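Local coordinates for protein putative enoyl-CoA hydratase (Streptomyces avermitilis, PDB 3GKB) that probably acts as an enoyl-CoA hydratase or related crotonase-family enzyme on acyl-CoA substrates, its own reaction not established, at residues Ile149-Gly153 and Gly154-Tyr158; Arg165-Ala168 and Leu169-Val172. All coordinates share one frame; numbering follows the deposited sequence.

How the contacts relate
Following the chain from its N terminus, contact 1 comes first. It is the glycine-rich turn between strand 139-141 and helix 155-163, where residues 149-153 lead into the first turn at 154-158. Contact 2 follows in series on helix 165-174, between 165-168 and 169-172. Neither nests in the other and they do not cross. Each is local, so neither closes a long loop. They lie on the same side of the chain's centre, their own centres about 11 Å apart. P151 CD of contact 1 packs on V172 CG1 of contact 2 at 3.9 Å. L159 of helix 155-163 also touches A168, V171 and V172. Both contacts reach the second subunit of the trimeric assembly.

Contact 1. Residues Ile149-Gly153 and Gly154-Tyr158; sequences IIPGG and GGTQY
P151 lays its ring against the methyl of T156, with CB, CG and CD all close to CG2. P151 CD is 4.0 Å from T156 CG2. The two side chains meet at the start of helix 155-163 in a crotonase-like fold, where P151 and three glycines lead into the helix. G154 is the N-cap residue and G155 the first residue of the helix. T156 CG2 stands anti to the carbonyl carbon, beside the backbone N (chi1 65° for OG1), and this turns the methyl back to the proline. T156 CG2 also lies 3.9 Å from P151 O. I150 CD1 is farther from T156 CG2, at 4.5 Å. The hydroxyl takes the other branch. T156 OG1 receives a hydrogen bond from Q157 NE2 at 2.9 Å, nearly in the amide plane, and is hydrogen-bonded to E236 as well. Q157 NE2 also bonds the backbone of S223 in the second subunit. A valine in place of T156 would probably leave Q157 NE2 and E236 OE2 without their hydroxyl partner.

The backbone is shaped by glycine. At G154 phi is 107°, and a side chain there would collide with G153 O. A side chain at G155 would be tight against P151 CB. The N-H groups of G153, G154 and G155 meet carboxylates: E123 accepts from G153 N and G155 N, and E236 from G154 N. These bonds hold the turn against helices 120-127 and 230-243. G154 O starts the helical pattern by accepting from Y158 N at 2.9 Å. That same oxygen lies over one face of the Y158 ring, offset toward the rim. Y158 OH bonds E100, while Y158 CE2 is 3.9 Å from G153 O.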
ATOM      1  N   ILE B 149      15.964 -10.886 -18.790  1.00 15.80           N
ATOM      2  CA  ILE B 149      15.302 -11.809 -17.870  1.00 15.97           C
ATOM      3  C   ILE B 149      14.324 -11.020 -16.994  1.00 16.34           C
ATOM      4  O   ILE B 149      13.950  -9.882 -17.338  1.00 16.72           O
ATOM      5  CB  ILE B 149      16.340 -12.669 -17.088  1.00 16.23           C
ATOM      6  CG1 ILE B 149      17.241 -11.806 -16.188  1.00 16.76           C
ATOM      7  CG2 ILE B 149      17.220 -13.462 -18.089  1.00 15.76           C
ATOM      8  CD1 ILE B 149      18.077 -12.613 -15.160  1.00 17.48           C
ATOM      9  N   ILE B 150      13.797 -11.649 -15.953  1.00 16.34           N
ATOM     10  CA  ILE B 150      13.030 -10.947 -14.938  1.00 15.74           C
ATOM     11  C   ILE B 150      13.637 -11.327 -13.580  1.00 16.32           C
ATOM     12  O   ILE B 150      14.473 -12.217 -13.509  1.00 16.42           O
ATOM     13  CB  ILE B 150      11.499 -11.268 -15.002  1.00 15.51           C
ATOM     14  CG1 ILE B 150      11.207 -12.794 -14.899  1.00 15.30           C
ATOM     15  CG2 ILE B 150      10.878 -10.719 -16.286  1.00 14.81           C
ATOM     16  CD1 ILE B 150       9.903 -13.115 -14.229  1.00 14.26           C
ATOM     17  N   PRO B 151      13.229 -10.651 -12.505  1.00 16.39           N
ATOM     18  CA  PRO B 151      13.720 -11.123 -11.210  1.00 16.76           C
ATOM     19  C   PRO B 151      13.304 -12.561 -10.945  1.00 17.14           C
ATOM     20  O   PRO B 151      12.159 -12.914 -11.148  1.00 18.48           O
ATOM     21  CB  PRO B 151      13.067 -10.154 -10.222  1.00 16.88           C
ATOM     22  CG  PRO B 151      12.782  -8.937 -11.017  1.00 16.86           C
ATOM     23  CD  PRO B 151      12.481  -9.389 -12.393  1.00 16.86           C
ATOM     24  N   GLY B 152      14.263 -13.398 -10.574  1.00 17.18           N
ATOM     25  CA  GLY B 152      14.034 -14.782 -10.277  1.00 17.33           C
ATOM     26  C   GLY B 152      14.386 -15.180  -8.862  1.00 16.94           C
ATOM     27  O   GLY B 152      14.386 -16.371  -8.539  1.00 17.18           O
ATOM     28  N   GLY B 153      14.624 -14.197  -8.013  1.00 16.26           N
ATOM     29  CA  GLY B 153      14.959 -14.416  -6.633  1.00 17.23           C
ATOM     30  C   GLY B 153      13.907 -13.943  -5.631  1.00 17.33           C
ATOM     31  O   GLY B 153      14.237 -13.721  -4.460  1.00 18.73           O
ATOM     32  N   GLY B 154      12.654 -13.797  -6.083  1.00 16.65           N
ATOM     33  CA  GLY B 154      11.546 -13.411  -5.208  1.00 15.77           C
ATOM     34  C   GLY B 154      11.079 -11.976  -5.430  1.00 15.52           C
ATOM     35  O   GLY B 154      10.000 -11.606  -4.972  1.00 15.69           O
ATOM     36  N   GLY B 155      11.884 -11.182  -6.137  1.00 14.85           N
ATOM     37  CA  GLY B 155      11.659  -9.744  -6.293  1.00 15.63           C
ATOM     38  C   GLY B 155      10.295  -9.351  -6.820  1.00 15.64           C
ATOM     39  O   GLY B 155       9.710  -8.352  -6.348  1.00 15.85           O
ATOM     40  N   THR B 156       9.781 -10.110  -7.795  1.00 14.94           N
ATOM     41  CA  THR B 156       8.464  -9.780  -8.346  1.00 15.21           C
ATOM     42  C   THR B 156       7.391  -9.902  -7.245  1.00 14.35           C
ATOM     43  O   THR B 156       6.491  -9.062  -7.138  1.00 14.14           O
ATOM     44  CB  THR B 156       8.068 -10.649  -9.556  1.00 15.24           C
ATOM     45  OG1 THR B 156       7.924 -12.010  -9.165  1.00 16.19           O
ATOM     46  CG2 THR B 156       9.071 -10.509 -10.716  1.00 16.68           C
ATOM     47  N   GLN B 157       7.547 -10.913  -6.386  1.00 14.94           N
ATOM     48  CA  GLN B 157       6.587 -11.140  -5.320  1.00 14.85           C
ATOM     49  C   GLN B 157       6.760 -10.227  -4.116  1.00 14.00           C
ATOM     50  O   GLN B 157       5.753  -9.786  -3.516  1.00 13.46           O
ATOM     51  CB  GLN B 157       6.586 -12.612  -4.907  1.00 14.20           C
ATOM     52  CG  GLN B 157       6.397 -13.574  -6.105  1.00 16.07           C
ATOM     53  CD  GLN B 157       5.137 -13.238  -6.916  1.00 15.75           C
ATOM     54  OE1 GLN B 157       4.037 -13.304  -6.398  1.00 17.53           O
ATOM     55  NE2 GLN B 157       5.312 -12.813  -8.163  1.00 16.59           N
ATOM     56  N   TYR B 158       8.011  -9.935  -3.754  1.00 14.20           N
ATOM     57  CA  TYR B 158       8.260  -8.994  -2.682  1.00 14.05           C
ATOM     58  C   TYR B 158       7.718  -7.610  -3.071  1.00 14.22           C
ATOM     59  O   TYR B 158       7.096  -6.932  -2.262  1.00 15.47           O
ATOM     60  CB  TYR B 158       9.738  -8.924  -2.320  1.00 13.76           C
ATOM     61  CG  TYR B 158      10.383 -10.265  -1.957  1.00 14.79           C
ATOM     62  CD1 TYR B 158       9.618 -11.383  -1.568  1.00 16.00           C
ATOM     63  CD2 TYR B 158      11.759 -10.407  -2.018  1.00 16.51           C
ATOM     64  CE1 TYR B 158      10.229 -12.580  -1.225  1.00 17.86           C
ATOM     65  CE2 TYR B 158      12.371 -11.584  -1.712  1.00 17.51           C
ATOM     66  CZ  TYR B 158      11.625 -12.670  -1.285  1.00 18.28           C
ATOM     67  OH  TYR B 158      12.283 -13.849  -0.980  1.00 17.45           O
TER

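Contact 2. Residues Arg165-Ala168 and Leu169-Val172; sequences RNRA and LEVV
R165 has CG anti to the backbone N (chi1 175°) and runs extended to NE, while L169 has CG anti to its carbonyl carbon (chi1 -81°). These torsions bring the guanidinium and the leucine methyl together one turn apart on helix 165-174, within the crotonase-like fold. L169 CD1 sits over the centre of one guanidinium face. L169 CD1 is 3.5 Å from R165 NH2, and R165 CZ is nearly as close. The contact is apolar packing on the flat group, which leaves the N-H groups to bond around its rim. The strongest polar partner of R165 is L224 of the second subunit. R165 NH2 forms a salt bridge with D129 of the second subunit, and P225 of that subunit also packs on this arginine.

The next pair lies side by side. R167 and E170 point the same way, their guanidinium and carboxylate planes 41° apart. Their charged ends do not meet: R167 NE is 5.1 Å from E170 OE1. The closer approach is by R167 CG, which lies 4.0 Å from E170 OE1. Each charge is served elsewhere. R167 NH2 bonds the backbone oxygens of A184 and N190 of the second subunit. E170 OE1 bonds Y186 OH, and E170 OE2 forms a salt bridge with R191 of the second subunit. These bonds probably stabilise the ionised form of E170. N166 ND2 adds a bond to the backbone of D129 of that subunit. The helix thus contributes polar and charged groups to the subunit interface.

The backbone is regular alpha-helix. L169 N to R165 O and V171 N to R167 O are two of four successive i to i+4 bonds. A168, V171 and V172 touch L159 of helix 155-163. V171 CG2 lies 3.3 Å from R167 O, and V172 CG2 is equally near A168 O.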
ATOM      1  N   ARG B 165       0.780  -4.482  -7.471  1.00 12.89           N
ATOM      2  CA  ARG B 165       1.101  -4.914  -8.840  1.00 13.34           C
ATOM      3  C   ARG B 165       1.499  -3.765  -9.794  1.00 12.70           C
ATOM      4  O   ARG B 165       2.435  -3.933 -10.590  1.00 12.19           O
ATOM      5  CB  ARG B 165      -0.060  -5.694  -9.444  1.00 13.45           C
ATOM      6  CG  ARG B 165       0.159  -6.082 -10.935  1.00 14.72           C
ATOM      7  CD  ARG B 165      -0.955  -6.953 -11.470  1.00 17.04           C
ATOM      8  NE  ARG B 165      -0.915  -6.994 -12.924  1.00 17.30           N
ATOM      9  CZ  ARG B 165      -1.326  -5.994 -13.709  1.00 22.91           C
ATOM     10  NH1 ARG B 165      -1.829  -4.874 -13.185  1.00 24.23           N
ATOM     11  NH2 ARG B 165      -1.240  -6.112 -15.027  1.00 24.12           N
ATOM     12  N   ASN B 166       0.768  -2.636  -9.748  1.00 11.95           N
ATOM     13  CA  ASN B 166       0.996  -1.557 -10.700  1.00 11.81           C
ATOM     14  C   ASN B 166       2.413  -1.006 -10.599  1.00 11.96           C
ATOM     15  O   ASN B 166       3.106  -0.837 -11.597  1.00 13.07           O
ATOM     16  CB  ASN B 166      -0.010  -0.438 -10.509  1.00 11.30           C
ATOM     17  CG  ASN B 166      -1.427  -0.880 -10.789  1.00 12.93           C
ATOM     18  OD1 ASN B 166      -2.201  -1.094  -9.868  1.00 13.53           O
ATOM     19  ND2 ASN B 166      -1.773  -1.033 -12.075  1.00 13.33           N
ATOM     20  N   ARG B 167       2.822  -0.701  -9.383  1.00 12.12           N
ATOM     21  CA  ARG B 167       4.171  -0.269  -9.116  1.00 12.62           C
ATOM     22  C   ARG B 167       5.240  -1.352  -9.242  1.00 12.77           C
ATOM     23  O   ARG B 167       6.359  -1.038  -9.601  1.00 12.29           O
ATOM     24  CB  ARG B 167       4.245   0.450  -7.758  1.00 13.38           C
ATOM     25  CG  ARG B 167       3.612   1.843  -7.829  1.00 13.33           C
ATOM     26  CD  ARG B 167       3.443   2.472  -6.466  1.00 15.39           C
ATOM     27  NE  ARG B 167       3.240   3.913  -6.562  1.00 16.76           N
ATOM     28  CZ  ARG B 167       2.818   4.684  -5.549  1.00 16.48           C
ATOM     29  NH1 ARG B 167       2.523   4.158  -4.351  1.00 14.23           N
ATOM     30  NH2 ARG B 167       2.678   5.981  -5.744  1.00 17.70           N
ATOM     31  N   ALA B 168       4.907  -2.605  -8.979  1.00 12.69           N
ATOM     32  CA  ALA B 168       5.796  -3.715  -9.205  1.00 13.49           C
ATOM     33  C   ALA B 168       6.154  -3.835 -10.687  1.00 13.57           C
ATOM     34  O   ALA B 168       7.317  -4.033 -11.020  1.00 12.72           O
ATOM     35  CB  ALA B 168       5.179  -5.030  -8.687  1.00 13.38           C
ATOM     36  N   LEU B 169       5.156  -3.718 -11.561  1.00 12.92           N
ATOM     37  CA  LEU B 169       5.405  -3.792 -13.011  1.00 13.92           C
ATOM     38  C   LEU B 169       6.242  -2.608 -13.461  1.00 13.63           C
ATOM     39  O   LEU B 169       7.137  -2.738 -14.290  1.00 13.61           O
ATOM     40  CB  LEU B 169       4.088  -3.787 -13.785  1.00 14.64           C
ATOM     41  CG  LEU B 169       3.356  -5.117 -13.877  1.00 16.43           C
ATOM     42  CD1 LEU B 169       1.970  -4.820 -14.446  1.00 17.08           C
ATOM     43  CD2 LEU B 169       4.136  -6.162 -14.756  1.00 16.85           C
ATOM     44  N   GLU B 170       5.941  -1.425 -12.907  1.00 12.93           N
ATOM     45  CA  GLU B 170       6.755  -0.259 -13.179  1.00 12.72           C
ATOM     46  C   GLU B 170       8.216  -0.526 -12.764  1.00 12.11           C
ATOM     47  O   GLU B 170       9.131  -0.279 -13.546  1.00 12.51           O
ATOM     48  CB  GLU B 170       6.218   0.979 -12.455  1.00 11.88           C
ATOM     49  CG  GLU B 170       7.087   2.238 -12.687  1.00 13.65           C
ATOM     50  CD  GLU B 170       6.759   3.390 -11.718  1.00 13.62           C
ATOM     51  OE1 GLU B 170       5.861   3.251 -10.858  1.00 14.05           O
ATOM     52  OE2 GLU B 170       7.451   4.407 -11.797  1.00 15.49           O
ATOM     53  N   VAL B 171       8.432  -0.996 -11.546  1.00 11.72           N
ATOM     54  CA  VAL B 171       9.830  -1.204 -11.072  1.00 12.06           C
ATOM     55  C   VAL B 171      10.537  -2.195 -11.982  1.00 11.86           C
ATOM     56  O   VAL B 171      11.658  -1.953 -12.422  1.00 11.93           O
ATOM     57  CB  VAL B 171       9.891  -1.622  -9.588  1.00 12.40           C
ATOM     58  CG1 VAL B 171      11.288  -2.144  -9.198  1.00 11.54           C
ATOM     59  CG2 VAL B 171       9.496  -0.434  -8.695  1.00 11.67           C
ATOM     60  N   VAL B 172       9.888  -3.323 -12.250  1.00 12.46           N
ATOM     61  CA  VAL B 172      10.503  -4.402 -13.019  1.00 12.02           C
ATOM     62  C   VAL B 172      10.775  -4.021 -14.495  1.00 13.48           C
ATOM     63  O   VAL B 172      11.856  -4.292 -15.018  1.00 13.76           O
ATOM     64  CB  VAL B 172       9.650  -5.670 -12.893  1.00 13.42           C
ATOM     65  CG1 VAL B 172      10.058  -6.730 -13.901  1.00 14.24           C
ATOM     66  CG2 VAL B 172       9.745  -6.199 -11.405  1.00 12.93           C
TER